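Local coordinates for protein (triosephosphate isomerase) (PDB 1B9B) that interconverts dihydroxyacetone phosphate and glyceraldehyde 3-phosphate, the triose phosphates of glycolysis, as a thermophilic triosephosphate isomerase, at residues Leu26-Val40 and Glu241-Ile254. Numbering follows the deposited sequence.
Sequences LLVNELHDVKEFEIV and ESFIELARIMRGVI
Phe37 reaches across to the last turn of helix 242-251, its ring sandwiched between two side chains. Over one face lies the methyl of Met250, with CE 3.4 Å from the ring centroid and 17° off the normal, a CH-pi contact; SD stands farther off above the ring, completing a Met-aromatic pair. Val34 CG1 lies against the opposite face, toward its rim, and the ring edge turns toward the carbonyl O of Ala247. With chi1 at 66°, CG sits between the backbone N and the carbonyl carbon, which swings the ring toward the helix. A serine here would probably strip Met250 and Val34 of the flat surface between them and open a gap beside the helix.

In this TIM barrel the end of helix 17-30, residues 26-30, runs in roughly the same direction as helix 242-251, at 24°. Ile244 suits the seam because its branches diverge: CD1 meets Leu27 CD1 at 3.6 Å, while CG2, anti to the backbone N, rests against both methyls of Leu31. Ala247 is small enough to let the helix approach Leu31. Phe243's flat, apolar ring suits the buried space against Ile39 CG2 and Leu7 of strand 6-10.

Nearer the surface, Glu36 OE2 forms a salt bridge to Arg251 NH2, lying over the guanidinium with the two planes nearly parallel; long, oppositely charged chains suit this partly exposed place.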
loop_
_atom_site.group_PDB
_atom_site.type_symbol
_atom_site.label_atom_id
_atom_site.label_comp_id
_atom_site.label_asym_id
_atom_site.label_seq_id
_atom_site.Cartn_x
_atom_site.Cartn_y
_atom_site.Cartn_z
ATOM N N LEU B 26 42.117 15.162 5.221
ATOM C CA LEU B 26 42.887 14.816 4.034
ATOM C C LEU B 26 42.483 15.762 2.902
ATOM O O LEU B 26 43.314 16.472 2.329
ATOM C CB LEU B 26 42.594 13.359 3.645
ATOM C CG LEU B 26 42.870 12.887 2.215
ATOM C CD1 LEU B 26 44.312 13.162 1.846
ATOM C CD2 LEU B 26 42.568 11.405 2.103
ATOM N N LEU B 27 41.189 15.778 2.611
ATOM C CA LEU B 27 40.647 16.617 1.565
ATOM C C LEU B 27 40.832 18.102 1.822
ATOM O O LEU B 27 41.290 18.824 0.945
ATOM C CB LEU B 27 39.164 16.305 1.380
ATOM C CG LEU B 27 38.875 15.021 0.606
ATOM C CD1 LEU B 27 39.811 13.921 1.067
ATOM C CD2 LEU B 27 37.430 14.625 0.792
ATOM N N VAL B 28 40.486 18.568 3.016
ATOM C CA VAL B 28 40.611 19.994 3.305
ATOM C C VAL B 28 41.920 20.575 2.782
ATOM O O VAL B 28 41.984 21.751 2.424
ATOM C CB VAL B 28 40.508 20.291 4.818
ATOM C CG1 VAL B 28 40.659 21.780 5.063
ATOM C CG2 VAL B 28 39.170 19.810 5.356
ATOM N N ASN B 29 42.955 19.742 2.724
ATOM C CA ASN B 29 44.267 20.175 2.247
ATOM C C ASN B 29 44.538 19.849 0.773
ATOM O O ASN B 29 45.115 20.671 0.056
ATOM C CB ASN B 29 45.358 19.573 3.138
ATOM C CG ASN B 29 45.385 20.196 4.524
ATOM O OD1 ASN B 29 45.808 21.341 4.696
ATOM N ND2 ASN B 29 44.921 19.450 5.519
ATOM N N GLU B 30 44.129 18.661 0.324
ATOM C CA GLU B 30 44.313 18.260 -1.076
ATOM C C GLU B 30 43.640 19.278 -2.001
ATOM O O GLU B 30 44.290 19.893 -2.843
ATOM C CB GLU B 30 43.703 16.877 -1.331
ATOM C CG GLU B 30 44.345 15.745 -0.552
ATOM C CD GLU B 30 45.749 15.451 -1.018
ATOM O OE1 GLU B 30 46.570 16.387 -1.016
ATOM O OE2 GLU B 30 46.033 14.288 -1.385
ATOM N N LEU B 31 42.333 19.451 -1.837
ATOM C CA LEU B 31 41.575 20.396 -2.648
ATOM C C LEU B 31 41.533 21.739 -1.933
ATOM O O LEU B 31 40.463 22.220 -1.581
ATOM C CB LEU B 31 40.142 19.888 -2.861
ATOM C CG LEU B 31 39.885 18.458 -3.348
ATOM C CD1 LEU B 31 40.958 18.065 -4.346
ATOM C CD2 LEU B 31 39.879 17.494 -2.177
ATOM N N HIS B 32 42.696 22.347 -1.731
ATOM C CA HIS B 32 42.770 23.620 -1.022
ATOM C C HIS B 32 42.601 24.860 -1.889
ATOM O O HIS B 32 41.932 25.812 -1.490
ATOM C CB HIS B 32 44.092 23.708 -0.248
ATOM C CG HIS B 32 44.247 24.967 0.550
ATOM N ND1 HIS B 32 44.574 26.178 -0.024
ATOM C CD2 HIS B 32 44.103 25.208 1.875
ATOM C CE1 HIS B 32 44.625 27.109 0.913
ATOM N NE2 HIS B 32 44.342 26.547 2.074
ATOM N N ASP B 33 43.207 24.861 -3.072
ATOM C CA ASP B 33 43.104 26.020 -3.957
ATOM C C ASP B 33 41.843 25.980 -4.819
ATOM O O ASP B 33 41.495 26.964 -5.473
ATOM C CB ASP B 33 44.342 26.106 -4.858
ATOM N N VAL B 34 41.161 24.839 -4.805
ATOM C CA VAL B 34 39.947 24.643 -5.588
ATOM C C VAL B 34 38.818 25.579 -5.171
ATOM O O VAL B 34 38.159 25.352 -4.161
ATOM C CB VAL B 34 39.455 23.196 -5.459
ATOM C CG1 VAL B 34 38.268 22.972 -6.365
ATOM C CG2 VAL B 34 40.579 22.237 -5.803
ATOM N N LYS B 35 38.593 26.623 -5.964
ATOM C CA LYS B 35 37.542 27.599 -5.685
ATOM C C LYS B 35 36.725 27.951 -6.932
ATOM O O LYS B 35 35.946 28.902 -6.919
ATOM C CB LYS B 35 38.153 28.876 -5.096
ATOM N N GLU B 36 36.902 27.182 -8.005
ATOM C CA GLU B 36 36.184 27.430 -9.256
ATOM C C GLU B 36 34.869 26.662 -9.333
ATOM O O GLU B 36 34.143 26.742 -10.325
ATOM C CB GLU B 36 37.057 27.068 -10.463
ATOM C CG GLU B 36 38.324 26.303 -10.121
ATOM C CD GLU B 36 39.357 27.172 -9.424
ATOM O OE1 GLU B 36 39.196 28.412 -9.421
ATOM O OE2 GLU B 36 40.336 26.618 -8.884
ATOM N N PHE B 37 34.568 25.910 -8.285
ATOM C CA PHE B 37 33.330 25.157 -8.227
ATOM C C PHE B 37 33.139 24.612 -6.818
ATOM O O PHE B 37 33.954 24.882 -5.932
ATOM C CB PHE B 37 33.332 24.045 -9.281
ATOM C CG PHE B 37 34.344 22.970 -9.046
ATOM C CD1 PHE B 37 34.071 21.919 -8.182
ATOM C CD2 PHE B 37 35.555 22.982 -9.725
ATOM C CE1 PHE B 37 34.986 20.888 -8.001
ATOM C CE2 PHE B 37 36.477 21.956 -9.551
ATOM C CZ PHE B 37 36.190 20.905 -8.689
ATOM N N GLU B 38 32.075 23.849 -6.601
ATOM C CA GLU B 38 31.809 23.347 -5.266
ATOM C C GLU B 38 31.888 21.859 -5.058
ATOM O O GLU B 38 31.294 21.075 -5.800
ATOM C CB GLU B 38 30.449 23.844 -4.803
ATOM C CG GLU B 38 30.324 25.332 -4.933
ATOM C CD GLU B 38 29.007 25.839 -4.440
ATOM O OE1 GLU B 38 28.814 25.863 -3.210
ATOM O OE2 GLU B 38 28.162 26.204 -5.284
ATOM N N ILE B 39 32.645 21.480 -4.034
ATOM C CA ILE B 39 32.787 20.082 -3.668
ATOM C C ILE B 39 31.923 19.973 -2.416
ATOM O O ILE B 39 32.039 20.788 -1.497
ATOM C CB ILE B 39 34.253 19.695 -3.308
ATOM C CG1 ILE B 39 35.251 20.422 -4.213
ATOM C CG2 ILE B 39 34.440 18.194 -3.471
ATOM C CD1 ILE B 39 35.502 21.867 -3.815
ATOM N N VAL B 40 31.040 18.985 -2.390
ATOM C CA VAL B 40 30.162 18.801 -1.250
ATOM C C VAL B 40 30.301 17.394 -0.718
ATOM O O VAL B 40 30.263 16.421 -1.474
ATOM C CB VAL B 40 28.681 19.055 -1.640
ATOM C CG1 VAL B 40 27.751 18.537 -0.549
ATOM C CG2 VAL B 40 28.447 20.547 -1.857
ATOM N N GLU B 241 39.814 7.974 -2.187
ATOM C CA GLU B 241 40.485 9.213 -2.578
ATOM C C GLU B 241 40.164 9.489 -4.040
ATOM O O GLU B 241 40.427 10.585 -4.548
ATOM C CB GLU B 241 42.009 9.108 -2.415
ATOM C CG GLU B 241 42.505 8.712 -1.028
ATOM C CD GLU B 241 42.540 7.198 -0.818
ATOM O OE1 GLU B 241 42.181 6.447 -1.757
ATOM O OE2 GLU B 241 42.932 6.762 0.288
ATOM N N SER B 242 39.608 8.480 -4.714
ATOM C CA SER B 242 39.237 8.610 -6.117
ATOM C C SER B 242 38.339 9.836 -6.242
ATOM O O SER B 242 38.225 10.440 -7.308
ATOM C CB SER B 242 38.506 7.354 -6.589
ATOM O OG SER B 242 37.383 7.108 -5.774
ATOM N N PHE B 243 37.708 10.196 -5.130
ATOM C CA PHE B 243 36.850 11.365 -5.080
ATOM C C PHE B 243 37.728 12.574 -5.382
ATOM O O PHE B 243 37.341 13.468 -6.136
ATOM C CB PHE B 243 36.242 11.514 -3.686
ATOM C CG PHE B 243 35.334 12.704 -3.544
ATOM C CD1 PHE B 243 34.040 12.677 -4.066
ATOM C CD2 PHE B 243 35.775 13.861 -2.905
ATOM C CE1 PHE B 243 33.203 13.787 -3.953
ATOM C CE2 PHE B 243 34.943 14.977 -2.787
ATOM C CZ PHE B 243 33.656 14.940 -3.311
ATOM N N ILE B 244 38.921 12.589 -4.792
ATOM C CA ILE B 244 39.874 13.684 -4.987
ATOM C C ILE B 244 40.361 13.708 -6.438
ATOM O O ILE B 244 40.841 14.730 -6.932
ATOM C CB ILE B 244 41.101 13.532 -4.060
ATOM C CG1 ILE B 244 40.656 13.046 -2.676
ATOM C CG2 ILE B 244 41.822 14.871 -3.937
ATOM C CD1 ILE B 244 41.801 12.704 -1.734
ATOM N N GLU B 245 40.235 12.566 -7.109
ATOM C CA GLU B 245 40.637 12.436 -8.501
ATOM C C GLU B 245 39.573 13.148 -9.335
ATOM O O GLU B 245 39.870 14.069 -10.100
ATOM C CB GLU B 245 40.692 10.955 -8.874
ATOM C CG GLU B 245 41.694 10.604 -9.961
ATOM C CD GLU B 245 41.722 9.112 -10.263
ATOM O OE1 GLU B 245 41.824 8.309 -9.306
ATOM O OE2 GLU B 245 41.650 8.743 -11.457
ATOM N N LEU B 246 38.328 12.706 -9.170
ATOM C CA LEU B 246 37.190 13.286 -9.871
ATOM C C LEU B 246 37.244 14.795 -9.741
ATOM O O LEU B 246 37.059 15.517 -10.714
ATOM C CB LEU B 246 35.888 12.797 -9.253
ATOM C CG LEU B 246 35.646 11.296 -9.289
ATOM C CD1 LEU B 246 34.416 10.954 -8.466
ATOM C CD2 LEU B 246 35.478 10.860 -10.724
ATOM N N ALA B 247 37.493 15.263 -8.524
ATOM C CA ALA B 247 37.568 16.693 -8.260
ATOM C C ALA B 247 38.634 17.335 -9.140
ATOM O O ALA B 247 38.515 18.500 -9.529
ATOM C CB ALA B 247 37.881 16.938 -6.783
ATOM N N ARG B 248 39.674 16.561 -9.449
ATOM C CA ARG B 248 40.778 17.032 -10.281
ATOM C C ARG B 248 40.261 17.196 -11.703
ATOM O O ARG B 248 40.378 18.270 -12.299
ATOM C CB ARG B 248 41.931 16.018 -10.265
ATOM C CG ARG B 248 43.306 16.619 -9.956
ATOM C CD ARG B 248 43.746 16.316 -8.525
ATOM N NE ARG B 248 44.581 17.381 -7.973
ATOM C CZ ARG B 248 45.081 17.393 -6.740
ATOM N NH1 ARG B 248 44.844 16.387 -5.903
ATOM N NH2 ARG B 248 45.810 18.425 -6.335
ATOM N N ILE B 249 39.688 16.115 -12.226
ATOM C CA ILE B 249 39.118 16.082 -13.568
ATOM C C ILE B 249 38.221 17.291 -13.822
ATOM O O ILE B 249 38.405 18.030 -14.793
ATOM C CB ILE B 249 38.288 14.809 -13.759
ATOM C CG1 ILE B 249 39.172 13.590 -13.502
ATOM C CG2 ILE B 249 37.685 14.780 -15.143
ATOM C CD1 ILE B 249 38.443 12.273 -13.560
ATOM N N MET B 250 37.249 17.491 -12.942
ATOM C CA MET B 250 36.331 18.605 -13.072
ATOM C C MET B 250 37.039 19.956 -13.171
ATOM O O MET B 250 36.534 20.887 -13.809
ATOM C CB MET B 250 35.365 18.622 -11.888
ATOM C CG MET B 250 33.977 18.107 -12.230
ATOM S SD MET B 250 32.747 18.525 -10.981
ATOM C CE MET B 250 33.044 20.292 -10.820
ATOM N N ARG B 251 38.203 20.064 -12.541
ATOM C CA ARG B 251 38.957 21.312 -12.554
ATOM C C ARG B 251 39.527 21.590 -13.946
ATOM O O ARG B 251 39.771 22.742 -14.319
ATOM C CB ARG B 251 40.088 21.237 -11.529
ATOM C CG ARG B 251 40.463 22.574 -10.933
ATOM C CD ARG B 251 40.862 23.570 -12.002
ATOM N NE ARG B 251 41.294 24.841 -11.433
ATOM C CZ ARG B 251 42.215 24.954 -10.478
ATOM N NH1 ARG B 251 42.801 23.868 -9.976
ATOM N NH2 ARG B 251 42.560 26.157 -10.031
ATOM N N GLY B 252 39.721 20.520 -14.713
ATOM C CA GLY B 252 40.263 20.653 -16.049
ATOM C C GLY B 252 39.172 20.814 -17.081
ATOM O O GLY B 252 39.206 20.189 -18.140
ATOM N N VAL B 253 38.196 21.656 -16.767
ATOM C CA VAL B 253 37.076 21.904 -17.658
ATOM C C VAL B 253 36.566 23.282 -17.307
ATOM O O VAL B 253 35.475 23.683 -17.703
ATOM C CB VAL B 253 35.956 20.868 -17.446
ATOM C CG1 VAL B 253 34.787 21.182 -18.326
ATOM C CG2 VAL B 253 36.464 19.475 -17.775
ATOM N N ILE B 254 37.383 24.012 -16.559
ATOM C CA ILE B 254 37.023 25.358 -16.145
ATOM C C ILE B 254 38.203 26.300 -16.342
ATOM O O ILE B 254 39.356 25.870 -16.343
ATOM C CB ILE B 254 36.616 25.384 -14.668
ATOM C CG1 ILE B 254 35.646 24.239 -14.379
ATOM C CG2 ILE B 254 35.967 26.714 -14.339
ATOM C CD1 ILE B 254 35.300 24.084 -12.915
#